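Malonyl CoA-acyl carrier protein transacylase (Clostridium perfringens, PDB 3PTW) probably transfers malonyl groups from coenzyme A to the acyl carrier protein, the step that supplies extender units for fatty acid synthesis. Local coordinates at residues L92-A97 against V226-K231; G5-G10 against I86-S91; I99-I104 against N220-I225. All blocks are in the same frame, centred on the assembly; numbering follows the deposited sequence.

Interaction 1. Residues L92-A97 against V226-K231; sequences LGEYSA and VMSNVK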
ATOM      1  N   LEU A  92       0.939  -1.268   2.724  1.00 27.31           N
ATOM      2  CA  LEU A  92      -0.234  -1.231   3.603  1.00 27.49           C
ATOM      3  C   LEU A  92      -1.559  -1.578   2.922  1.00 28.21           C
ATOM      4  O   LEU A  92      -2.391  -2.287   3.508  1.00 27.94           O
ATOM      5  CB  LEU A  92      -0.367   0.128   4.298  1.00 27.04           C
ATOM      6  CG  LEU A  92      -1.646   0.322   5.126  1.00 30.32           C
ATOM      7  CD1 LEU A  92      -1.702  -0.628   6.328  1.00 26.69           C
ATOM      8  CD2 LEU A  92      -1.790   1.762   5.573  1.00 27.24           C
ATOM      9  N   GLY A  93      -1.760  -1.071   1.705  1.00 28.84           N
ATOM     10  CA  GLY A  93      -3.001  -1.308   0.945  1.00 28.48           C
ATOM     11  C   GLY A  93      -3.269  -2.775   0.606  1.00 28.66           C
ATOM     12  O   GLY A  93      -4.383  -3.124   0.193  1.00 29.25           O
ATOM     13  N   GLU A  94      -2.264  -3.637   0.795  1.00 27.46           N
ATOM     14  CA  GLU A  94      -2.453  -5.085   0.647  1.00 27.50           C
ATOM     15  C   GLU A  94      -3.462  -5.584   1.668  1.00 27.10           C
ATOM     16  O   GLU A  94      -4.231  -6.511   1.387  1.00 26.61           O
ATOM     17  CB  GLU A  94      -1.134  -5.845   0.802  1.00 27.96           C
ATOM     18  CG  GLU A  94      -1.273  -7.382   0.759  1.00 29.53           C
ATOM     19  CD  GLU A  94      -0.041  -8.047   0.207  1.00 28.24           C
ATOM     20  OE1 GLU A  94       0.627  -7.435  -0.671  1.00 29.65           O
ATOM     21  OE2 GLU A  94       0.262  -9.183   0.641  1.00 30.25           O
ATOM     22  N   TYR A  95      -3.485  -4.938   2.840  1.00 27.00           N
ATOM     23  CA  TYR A  95      -4.500  -5.238   3.859  1.00 26.42           C
ATOM     24  C   TYR A  95      -5.913  -4.864   3.412  1.00 26.98           C
ATOM     25  O   TYR A  95      -6.832  -5.642   3.612  1.00 28.24           O
ATOM     26  CB  TYR A  95      -4.145  -4.629   5.224  1.00 25.74           C
ATOM     27  CG  TYR A  95      -3.011  -5.381   5.882  1.00 27.35           C
ATOM     28  CD1 TYR A  95      -3.263  -6.424   6.771  1.00 26.08           C
ATOM     29  CD2 TYR A  95      -1.678  -5.076   5.586  1.00 25.86           C
ATOM     30  CE1 TYR A  95      -2.226  -7.138   7.356  1.00 27.69           C
ATOM     31  CE2 TYR A  95      -0.630  -5.794   6.170  1.00 26.97           C
ATOM     32  CZ  TYR A  95      -0.916  -6.814   7.055  1.00 26.30           C
ATOM     33  OH  TYR A  95       0.103  -7.534   7.643  1.00 27.79           O
ATOM     34  N   SER A  96      -6.083  -3.696   2.794  1.00 26.70           N
ATOM     35  CA  SER A  96      -7.406  -3.303   2.294  1.00 26.61           C
ATOM     36  C   SER A  96      -7.882  -4.293   1.230  1.00 27.37           C
ATOM     37  O   SER A  96      -9.067  -4.559   1.115  1.00 28.14           O
ATOM     38  CB  SER A  96      -7.389  -1.895   1.671  1.00 25.80           C
ATOM     39  OG  SER A  96      -6.847  -0.904   2.536  1.00 29.36           O
ATOM     40  N   ALA A  97      -6.954  -4.787   0.417  1.00 27.28           N
ATOM     41  CA  ALA A  97      -7.306  -5.774  -0.603  1.00 28.38           C
ATOM     42  C   ALA A  97      -7.781  -7.080   0.064  1.00 30.00           C
ATOM     43  O   ALA A  97      -8.829  -7.614  -0.308  1.00 31.59           O
ATOM     44  CB  ALA A  97      -6.141  -6.008  -1.548  1.00 27.48           C
ATOM     45  N   VAL A 226      -6.164 -11.370  -5.144  1.00 32.02           N
ATOM     46  CA  VAL A 226      -5.386 -10.342  -4.477  1.00 31.28           C
ATOM     47  C   VAL A 226      -3.945 -10.608  -4.857  1.00 31.69           C
ATOM     48  O   VAL A 226      -3.495 -11.768  -4.809  1.00 32.31           O
ATOM     49  CB  VAL A 226      -5.565 -10.391  -2.941  1.00 30.71           C
ATOM     50  CG1 VAL A 226      -4.645  -9.389  -2.257  1.00 21.35           C
ATOM     51  CG2 VAL A 226      -7.006 -10.131  -2.574  1.00 22.05           C
ATOM     52  N   MET A 227      -3.241  -9.556  -5.274  1.00 31.13           N
ATOM     53  CA  MET A 227      -1.823  -9.670  -5.609  1.00 31.88           C
ATOM     54  C   MET A 227      -0.965  -9.541  -4.357  1.00 30.81           C
ATOM     55  O   MET A 227      -1.200  -8.667  -3.491  1.00 29.99           O
ATOM     56  CB  MET A 227      -1.393  -8.633  -6.663  1.00 33.07           C
ATOM     57  CG  MET A 227      -2.139  -8.717  -7.980  1.00 30.62           C
ATOM     58  SD  MET A 227      -1.941 -10.338  -8.759  1.00 36.43           S
ATOM     59  CE  MET A 227      -3.015 -10.260 -10.175  1.00 31.83           C
ATOM     60  N   SER A 228       0.021 -10.427  -4.254  1.00 30.60           N
ATOM     61  CA  SER A 228       0.971 -10.369  -3.156  1.00 30.05           C
ATOM     62  C   SER A 228       2.170  -9.516  -3.536  1.00 29.83           C
ATOM     63  O   SER A 228       2.799  -9.760  -4.572  1.00 30.30           O
ATOM     64  CB  SER A 228       1.416 -11.773  -2.741  1.00 30.20           C
ATOM     65  OG  SER A 228       2.690 -11.740  -2.079  1.00 24.37           O
ATOM     66  N   ASN A 229       2.470  -8.524  -2.689  1.00 28.65           N
ATOM     67  CA  ASN A 229       3.659  -7.678  -2.814  1.00 27.49           C
ATOM     68  C   ASN A 229       4.947  -8.509  -2.740  1.00 27.32           C
ATOM     69  O   ASN A 229       5.934  -8.211  -3.427  1.00 27.33           O
ATOM     70  CB  ASN A 229       3.713  -6.583  -1.708  1.00 26.90           C
ATOM     71  CG  ASN A 229       2.684  -5.440  -1.889  1.00 29.83           C
ATOM     72  OD1 ASN A 229       2.420  -4.694  -0.936  1.00 27.34           O
ATOM     73  ND2 ASN A 229       2.130  -5.280  -3.085  1.00 27.10           N
ATOM     74  N   VAL A 230       4.954  -9.532  -1.887  1.00 27.24           N
ATOM     75  CA  VAL A 230       6.132 -10.406  -1.738  1.00 27.78           C
ATOM     76  C   VAL A 230       6.367 -11.241  -3.000  1.00 28.74           C
ATOM     77  O   VAL A 230       7.498 -11.325  -3.497  1.00 28.46           O
ATOM     78  CB  VAL A 230       6.023 -11.364  -0.503  1.00 28.52           C
ATOM     79  CG1 VAL A 230       7.107 -12.455  -0.546  1.00 32.89           C
ATOM     80  CG2 VAL A 230       6.142 -10.582   0.785  1.00 31.75           C
ATOM     81  N   LYS A 231       5.295 -11.854  -3.494  1.00 29.38           N
ATOM     82  CA  LYS A 231       5.360 -12.799  -4.614  1.00 30.61           C
ATOM     83  C   LYS A 231       5.525 -12.116  -5.973  1.00 30.72           C
ATOM     84  O   LYS A 231       6.142 -12.678  -6.875  1.00 31.43           O
ATOM     85  CB  LYS A 231       4.083 -13.646  -4.643  1.00 31.66           C
ATOM     86  CG  LYS A 231       3.971 -14.700  -3.514  1.00 36.68           C
ATOM     87  CD  LYS A 231       2.719 -15.594  -3.693  1.00 33.52           C
ATOM     88  CE  LYS A 231       2.801 -16.434  -4.961  1.00 37.81           C
ATOM     89  NZ  LYS A 231       1.578 -17.243  -5.169  1.00 35.61           N
TER
HETATM   90  O   HOH W   1      -1.124  -6.237  -2.513  1.00 23.63           O
HETATM   91  O   HOH W   2       2.672 -10.219   0.290  1.00 28.80           O

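Interaction 2. Residues G5-G10 against I86-S91; sequences GFLFAG and ISCGLS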
ATOM      1  N   GLY A   5      -9.772  -3.335 -11.916  1.00 35.61           N
ATOM      2  CA  GLY A   5      -8.879  -3.704 -10.807  1.00 33.92           C
ATOM      3  C   GLY A   5      -8.808  -2.610  -9.744  1.00 32.57           C
ATOM      4  O   GLY A   5      -8.684  -1.433 -10.076  1.00 32.80           O
ATOM      5  N   PHE A   6      -8.894  -2.984  -8.465  1.00 31.32           N
ATOM      6  CA  PHE A   6      -8.851  -1.996  -7.364  1.00 29.53           C
ATOM      7  C   PHE A   6      -7.424  -1.852  -6.822  1.00 29.45           C
ATOM      8  O   PHE A   6      -6.716  -2.848  -6.636  1.00 29.23           O
ATOM      9  CB  PHE A   6      -9.766  -2.396  -6.198  1.00 28.11           C
ATOM     10  CG  PHE A   6     -11.248  -2.189  -6.448  1.00 28.29           C
ATOM     11  CD1 PHE A   6     -11.709  -1.382  -7.473  1.00 28.26           C
ATOM     12  CD2 PHE A   6     -12.179  -2.773  -5.596  1.00 28.12           C
ATOM     13  CE1 PHE A   6     -13.088  -1.193  -7.674  1.00 29.68           C
ATOM     14  CE2 PHE A   6     -13.561  -2.584  -5.783  1.00 28.63           C
ATOM     15  CZ  PHE A   6     -14.007  -1.796  -6.817  1.00 28.47           C
ATOM     16  N   LEU A   7      -7.019  -0.618  -6.559  1.00 29.16           N
ATOM     17  CA  LEU A   7      -5.721  -0.348  -5.944  1.00 29.30           C
ATOM     18  C   LEU A   7      -5.996   0.433  -4.672  1.00 29.70           C
ATOM     19  O   LEU A   7      -6.724   1.433  -4.691  1.00 30.47           O
ATOM     20  CB  LEU A   7      -4.810   0.470  -6.875  1.00 28.64           C
ATOM     21  CG  LEU A   7      -4.512  -0.072  -8.278  1.00 25.31           C
ATOM     22  CD1 LEU A   7      -3.737   0.948  -9.080  1.00 29.66           C
ATOM     23  CD2 LEU A   7      -3.787  -1.413  -8.261  1.00 29.29           C
ATOM     24  N   PHE A   8      -5.445  -0.029  -3.563  1.00 29.33           N
ATOM     25  CA  PHE A   8      -5.715   0.643  -2.294  1.00 29.72           C
ATOM     26  C   PHE A   8      -4.519   1.434  -1.826  1.00 30.42           C
ATOM     27  O   PHE A   8      -3.398   0.904  -1.775  1.00 30.37           O
ATOM     28  CB  PHE A   8      -6.183  -0.358  -1.241  1.00 28.67           C
ATOM     29  CG  PHE A   8      -7.462  -1.052  -1.617  1.00 29.23           C
ATOM     30  CD1 PHE A   8      -8.695  -0.404  -1.445  1.00 28.31           C
ATOM     31  CD2 PHE A   8      -7.436  -2.328  -2.178  1.00 27.79           C
ATOM     32  CE1 PHE A   8      -9.877  -1.019  -1.810  1.00 29.53           C
ATOM     33  CE2 PHE A   8      -8.622  -2.965  -2.555  1.00 29.84           C
ATOM     34  CZ  PHE A   8      -9.853  -2.308  -2.371  1.00 28.60           C
ATOM     35  N   ALA A   9      -4.778   2.699  -1.491  1.00 31.41           N
ATOM     36  CA  ALA A   9      -3.754   3.646  -1.019  1.00 31.91           C
ATOM     37  C   ALA A   9      -3.025   3.170   0.218  1.00 32.27           C
ATOM     38  O   ALA A   9      -3.571   2.392   1.012  1.00 32.82           O
ATOM     39  CB  ALA A   9      -4.378   4.989  -0.746  1.00 32.63           C
ATOM     40  N   GLY A  10      -1.803   3.664   0.401  1.00 32.34           N
ATOM     41  CA  GLY A  10      -0.965   3.234   1.513  1.00 32.40           C
ATOM     42  C   GLY A  10      -0.260   4.364   2.238  1.00 33.30           C
ATOM     43  O   GLY A  10      -0.628   5.549   2.105  1.00 33.55           O
ATOM     44  N   ILE A  86     -10.313  -8.251  -8.649  1.00 30.95           N
ATOM     45  CA  ILE A  86      -8.847  -8.244  -8.765  1.00 30.23           C
ATOM     46  C   ILE A  86      -8.298  -6.964  -8.144  1.00 29.63           C
ATOM     47  O   ILE A  86      -8.584  -5.863  -8.621  1.00 28.98           O
ATOM     48  CB  ILE A  86      -8.336  -8.375 -10.238  1.00 30.49           C
ATOM     49  CG1 ILE A  86      -9.159  -9.400 -11.036  1.00 36.45           C
ATOM     50  CG2 ILE A  86      -6.850  -8.741 -10.244  1.00 35.00           C
ATOM     51  CD1 ILE A  86      -8.920  -9.380 -12.574  1.00 32.22           C
ATOM     52  N   SER A  87      -7.527  -7.105  -7.069  1.00 30.03           N
ATOM     53  CA  SER A  87      -7.023  -5.940  -6.345  1.00 29.69           C
ATOM     54  C   SER A  87      -5.622  -6.123  -5.782  1.00 29.75           C
ATOM     55  O   SER A  87      -5.096  -7.233  -5.722  1.00 30.13           O
ATOM     56  CB  SER A  87      -8.002  -5.510  -5.242  1.00 30.00           C
ATOM     57  OG  SER A  87      -8.105  -6.467  -4.207  1.00 41.43           O
ATOM     58  N   CYS A  88      -5.007  -5.009  -5.401  1.00 29.98           N
ATOM     59  CA  CYS A  88      -3.756  -5.046  -4.662  1.00 29.75           C
ATOM     60  C   CYS A  88      -3.500  -3.691  -4.071  1.00 29.24           C
ATOM     61  O   CYS A  88      -4.282  -2.756  -4.298  1.00 29.56           O
ATOM     62  CB  CYS A  88      -2.585  -5.500  -5.543  1.00 29.64           C
ATOM     63  SG  CYS A  88      -1.799  -4.261  -6.535  1.00 37.22           S
ATOM     64  N   GLY A  89      -2.421  -3.612  -3.297  1.00 28.56           N
ATOM     65  CA  GLY A  89      -1.948  -2.384  -2.685  1.00 28.99           C
ATOM     66  C   GLY A  89      -0.430  -2.302  -2.757  1.00 29.68           C
ATOM     67  O   GLY A  89       0.225  -3.114  -3.432  1.00 29.41           O
ATOM     68  N   LEU A  90       0.135  -1.318  -2.061  1.00 29.79           N
ATOM     69  CA  LEU A  90       1.584  -1.119  -2.051  1.00 29.93           C
ATOM     70  C   LEU A  90       1.966  -1.030  -0.589  1.00 29.57           C
ATOM     71  O   LEU A  90       1.788   0.023   0.048  1.00 29.69           O
ATOM     72  CB  LEU A  90       1.948   0.162  -2.825  1.00 30.31           C
ATOM     73  CG  LEU A  90       3.355   0.771  -3.050  1.00 40.25           C
ATOM     74  CD1 LEU A  90       4.441   0.374  -2.055  1.00 30.93           C
ATOM     75  CD2 LEU A  90       3.855   0.541  -4.412  1.00 30.83           C
ATOM     76  N   SER A  91       2.458  -2.162  -0.065  1.00 28.94           N
ATOM     77  CA  SER A  91       2.671  -2.383   1.368  1.00 28.16           C
ATOM     78  C   SER A  91       1.330  -2.395   2.131  1.00 28.03           C
ATOM     79  O   SER A  91       0.648  -3.426   2.149  1.00 28.16           O
ATOM     80  CB  SER A  91       3.711  -1.408   1.965  1.00 28.52           C
ATOM     81  OG  SER A  91       3.907  -1.638   3.353  1.00 35.06           O
TER
HETATM   82  O   HOH W   3      -0.927   0.840  -0.685  1.00 28.95           O

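Interaction 3. Residues I99-I104 against N220-I225; sequences IHSGAI and NKLNGI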
ATOM      1  N   ILE A  99      -9.073  -7.533   3.096  1.00 27.95           N
ATOM      2  CA  ILE A  99     -10.381  -7.255   3.682  1.00 28.63           C
ATOM      3  C   ILE A  99     -11.454  -7.249   2.601  1.00 30.05           C
ATOM      4  O   ILE A  99     -12.510  -7.845   2.771  1.00 31.89           O
ATOM      5  CB  ILE A  99     -10.422  -5.891   4.452  1.00 28.06           C
ATOM      6  CG1 ILE A  99      -9.552  -5.944   5.715  1.00 27.45           C
ATOM      7  CG2 ILE A  99     -11.890  -5.481   4.782  1.00 27.06           C
ATOM      8  CD1 ILE A  99      -9.172  -4.550   6.305  1.00 26.60           C
ATOM      9  N   HIS A 100     -11.180  -6.584   1.483  1.00 29.63           N
ATOM     10  CA  HIS A 100     -12.127  -6.544   0.356  1.00 29.69           C
ATOM     11  C   HIS A 100     -12.446  -7.976  -0.080  1.00 30.08           C
ATOM     12  O   HIS A 100     -13.604  -8.301  -0.352  1.00 29.89           O
ATOM     13  CB  HIS A 100     -11.558  -5.661  -0.775  1.00 29.42           C
ATOM     14  CG  HIS A 100     -12.245  -5.810  -2.097  1.00 29.52           C
ATOM     15  ND1 HIS A 100     -13.606  -5.665  -2.257  1.00 30.60           N
ATOM     16  CD2 HIS A 100     -11.746  -6.065  -3.329  1.00 29.63           C
ATOM     17  CE1 HIS A 100     -13.919  -5.850  -3.527  1.00 30.67           C
ATOM     18  NE2 HIS A 100     -12.804  -6.074  -4.203  1.00 30.78           N
ATOM     19  N   SER A 101     -11.424  -8.842  -0.066  1.00 30.06           N
ATOM     20  CA  SER A 101     -11.586 -10.244  -0.445  1.00 30.63           C
ATOM     21  C   SER A 101     -12.365 -11.073   0.578  1.00 30.53           C
ATOM     22  O   SER A 101     -12.744 -12.190   0.283  1.00 30.54           O
ATOM     23  CB  SER A 101     -10.226 -10.915  -0.694  1.00 30.79           C
ATOM     24  OG  SER A 101      -9.658 -11.425   0.509  1.00 27.34           O
ATOM     25  N   GLY A 102     -12.562 -10.556   1.788  1.00 31.14           N
ATOM     26  CA  GLY A 102     -13.209 -11.345   2.837  1.00 32.79           C
ATOM     27  C   GLY A 102     -12.268 -12.256   3.621  1.00 34.24           C
ATOM     28  O   GLY A 102     -12.704 -12.960   4.531  1.00 35.07           O
ATOM     29  N   ALA A 103     -10.972 -12.241   3.290  1.00 34.48           N
ATOM     30  CA  ALA A 103      -9.996 -13.090   3.985  1.00 35.28           C
ATOM     31  C   ALA A 103      -9.796 -12.621   5.424  1.00 36.44           C
ATOM     32  O   ALA A 103      -9.526 -13.416   6.334  1.00 36.41           O
ATOM     33  CB  ALA A 103      -8.687 -13.087   3.246  1.00 34.68           C
ATOM     34  N   ILE A 104      -9.921 -11.308   5.607  1.00 36.88           N
ATOM     35  CA  ILE A 104      -9.762 -10.685   6.902  1.00 37.13           C
ATOM     36  C   ILE A 104     -10.952  -9.762   7.117  1.00 37.69           C
ATOM     37  O   ILE A 104     -11.394  -9.069   6.211  1.00 38.03           O
ATOM     38  CB  ILE A 104      -8.405  -9.914   7.025  1.00 36.28           C
ATOM     39  CG1 ILE A 104      -7.210 -10.873   6.833  1.00 35.07           C
ATOM     40  CG2 ILE A 104      -8.288  -9.237   8.383  1.00 34.96           C
ATOM     41  CD1 ILE A 104      -5.830 -10.176   6.688  1.00 35.44           C
ATOM     42  N   ASN A 220      -9.851 -16.073   6.730  1.00 41.50           N
ATOM     43  CA  ASN A 220     -10.739 -16.827   5.858  1.00 42.45           C
ATOM     44  C   ASN A 220     -10.173 -17.000   4.452  1.00 42.16           C
ATOM     45  O   ASN A 220      -9.174 -16.366   4.079  1.00 41.01           O
ATOM     46  CB  ASN A 220     -12.092 -16.122   5.756  1.00 43.18           C
ATOM     47  CG  ASN A 220     -12.707 -15.840   7.109  1.00 49.88           C
ATOM     48  OD1 ASN A 220     -13.094 -16.761   7.825  1.00 44.74           O
ATOM     49  ND2 ASN A 220     -12.802 -14.558   7.467  1.00 43.51           N
ATOM     50  N   LYS A 221     -10.835 -17.860   3.681  1.00 42.55           N
ATOM     51  CA  LYS A 221     -10.582 -18.015   2.260  1.00 42.81           C
ATOM     52  C   LYS A 221     -10.779 -16.665   1.532  1.00 41.44           C
ATOM     53  O   LYS A 221     -11.668 -15.879   1.877  1.00 40.36           O
ATOM     54  CB  LYS A 221     -11.528 -19.095   1.719  1.00 44.57           C
ATOM     55  CG  LYS A 221     -11.621 -19.223   0.211  1.00 63.43           C
ATOM     56  CD  LYS A 221     -12.905 -19.954  -0.189  1.00 47.02           C
ATOM     57  CE  LYS A 221     -13.036 -20.054  -1.700  1.00 64.72           C
ATOM     58  NZ  LYS A 221     -13.330 -18.734  -2.324  1.00 46.59           N
ATOM     59  N   LEU A 222      -9.934 -16.396   0.539  1.00 41.46           N
ATOM     60  CA  LEU A 222     -10.069 -15.185  -0.282  1.00 40.90           C
ATOM     61  C   LEU A 222     -11.167 -15.342  -1.310  1.00 40.90           C
ATOM     62  O   LEU A 222     -11.306 -16.400  -1.934  1.00 41.32           O
ATOM     63  CB  LEU A 222      -8.786 -14.847  -1.048  1.00 40.69           C
ATOM     64  CG  LEU A 222      -7.354 -15.063  -0.552  1.00 50.75           C
ATOM     65  CD1 LEU A 222      -6.507 -13.878  -0.987  1.00 39.59           C
ATOM     66  CD2 LEU A 222      -7.274 -15.255   0.942  1.00 40.84           C
ATOM     67  N   ASN A 223     -11.947 -14.286  -1.475  1.00 40.78           N
ATOM     68  CA  ASN A 223     -12.758 -14.124  -2.667  1.00 42.31           C
ATOM     69  C   ASN A 223     -11.976 -13.330  -3.688  1.00 40.97           C
ATOM     70  O   ASN A 223     -11.270 -12.387  -3.327  1.00 41.11           O
ATOM     71  CB  ASN A 223     -14.022 -13.361  -2.342  1.00 44.42           C
ATOM     72  CG  ASN A 223     -15.088 -14.243  -1.826  1.00 53.96           C
ATOM     73  OD1 ASN A 223     -15.842 -14.849  -2.599  1.00 47.42           O
ATOM     74  ND2 ASN A 223     -15.175 -14.339  -0.508  1.00 46.39           N
ATOM     75  N   GLY A 224     -12.111 -13.697  -4.955  1.00 39.80           N
ATOM     76  CA  GLY A 224     -11.397 -13.017  -6.021  1.00 38.79           C
ATOM     77  C   GLY A 224      -9.889 -13.121  -5.909  1.00 37.90           C
ATOM     78  O   GLY A 224      -9.343 -14.051  -5.294  1.00 38.22           O
ATOM     79  N   ILE A 225      -9.211 -12.166  -6.524  1.00 36.34           N
ATOM     80  CA  ILE A 225      -7.767 -12.246  -6.706  1.00 34.79           C
ATOM     81  C   ILE A 225      -7.133 -11.071  -6.001  1.00 33.23           C
ATOM     82  O   ILE A 225      -7.540  -9.923  -6.202  1.00 33.36           O
ATOM     83  CB  ILE A 225      -7.382 -12.250  -8.202  1.00 35.67           C
ATOM     84  CG1 ILE A 225      -7.867 -13.540  -8.875  1.00 40.37           C
ATOM     85  CG2 ILE A 225      -5.865 -12.098  -8.385  1.00 39.53           C
ATOM     86  CD1 ILE A 225      -7.841 -13.497 -10.408  1.00 38.57           C
TER

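Interaction 1. Residues L92-A97 against V226-K231
Just past the probable nucleophile elbow of this acyltransferase, the first turn of helix 93-100 lies over strand 225-228 of the parallel part of the central sheet, and Glu94 and Asn229 tie the two together beyond Ser228. Helix 93-97 and strand 226-228 run nearly antiparallel, with their axes 8.8 Å apart. Glu94 reaches down from the helix with CG anti to its backbone N (chi1 176°) and the chain extended beyond, which brings its carboxylate to the backbone of Asn229. There Glu94 OE1 accepts a hydrogen bond from the backbone N of Asn229 at 2.9 Å, on its syn side and slightly out of the carboxylate plane, along a fairly straight N-H (162°). The two side chains run past one another, pointing opposite ways, with the carboxylate and amide planes 61° apart; Glu94 OE1 and Asn229 OD1, both acceptors, stand 3.3 Å from one another. The amide is directed elsewhere: OD1 takes the N-H of Ser91, while ND2 donates to the carbonyl of Gly89 and to Asp258. Asn229 thus fixes the backbone on both sides of Leu90, in the sharp turn of the elbow. Two waters complete the grip on the buried carboxylate. Water 1 donates to OE1 and to Met227 O; water 2 donates to OE2 of Glu94 and accepts from Ser228 OG. Tyr235 OH also bonds to OE2, so both carboxylate oxygens have partners in this buried place. Ser228 OG in turn accepts a hydrogen bond from the backbone N of Lys231 at 3.0 Å, an ST motif. One turn further along the helix the contact becomes apolar, where the methyl CB of Ala97 meets CG1 of Val226 at 3.8 Å.

Interaction 2. Residues G5-G10 against I86-S91
Two neighbouring parallel strands, 4-8 and 86-89, pair in the middle of the central sheet and lead into the loops at its C-terminal edge, the second of them into the probable nucleophile elbow around Ser91. Their short segments cross at only 18°, and Phe6 sits beside Ser87 as Leu7 does beside Cys88. Three backbone bonds form the ladder: Phe6 N to Ile86 O at 2.9 Å, Cys88 N to Phe6 O at 3.0 Å, and Phe8 N to Cys88 O at 3.1 Å. Beyond them the strands part, and water 3 bridges the gap, donating to Phe8 O and accepting from Leu90 N.

On the face that carries Phe6, Ser87 and Phe8, the small serine lies between larger groups. Ser87 CB is 3.7 Å from Phe6 CB, and the Phe6 ring turns outward to meet that of His100. From the other direction the Phe8 ring swings back across the ladder with CG anti to its carbonyl carbon (chi1 -61°), bringing CE2 within 3.8 Å of Ser87 CB; OG of Ser87 lies at the ring edge, in its plane. Ser96 and Ala97 of helix 93-100 cover this face. On the reverse face Leu7 CD2 touches SG of Cys88 at 3.9 Å, and Met262 of helix 255-264 packs on both residues.

Mostly apolar side chains, with Ser87 among them, thus pack on both faces of a backbone ladder. Water 3 stands in for a direct bond between Phe8 O and Leu90 N, so the strands can separate toward the elbow without leaving those two atoms partnerless.

Interaction 3. Residues I99-I104 against N220-I225
The flat side-chain amides of Asn220 and Asn223 meet the segment 99-104 through their ND2 ends, each directed at a backbone carbonyl oxygen. ND2 of Asn223 makes a weak bond to Ser101 O, and ND2 of Asn220 another weak one to Gly102 O, both at 3.3 Å. In Asn223 the amide carbon stands beside the backbone N (chi1 -85°), which lets side chain and main chain grip the same oxygen: Asn223 N donates to Ser101 O at 2.8 Å. Asn220 spreads its two donors over successive carbonyls, its backbone N reaching Ala103 O at 2.7 Å along a nearly straight N-H (171°).

Between these polar ends the chains pack through small groups. CB of Ala103 presses on CD2 of Leu222 at 3.5 Å, tighter than an ordinary methyl contact, and OG of Ser101 passes alongside Leu222 CB at 3.9 Å while bonding to Leu98 O in the last helical turn. Lys221 curls over its own segment, NZ donating to Leu222 O.

Gly102 N bonds back to Ile99 O, and at the positive phi of Gly102 (85°) a side chain would jam against the preceding carbonyl O, which calls for glycine. The loop before strand 225-228 docks on the carbonyls of Ser101, Gly102 and Ala103, just after the last turn of helix 93-100, which finishes in a Schellman motif.

How the interactions relate
The three contacts surround the strand 86-89 to helix 93-100 unit of the acyltransferase domain. Interaction 2 closes first along the chain; interactions 1 and 3 follow, with 3 nested inside the loop closed by 1. Strands 4-8, 86-89 and 225-228 are successive neighbours in one sheet. Helix 93-100 is joined to strand 225-228 near its start by interaction 1, about 7 Å from interaction 2 between centres, while interaction 3, about 11 Å from interaction 1, ties the chain after the helix to the loop leading into that strand. Interactions 1 and 2 frame the probable nucleophile elbow, Asn229 bonding Gly89 O and Ser91 N; interaction 3 anchors the helix's far end.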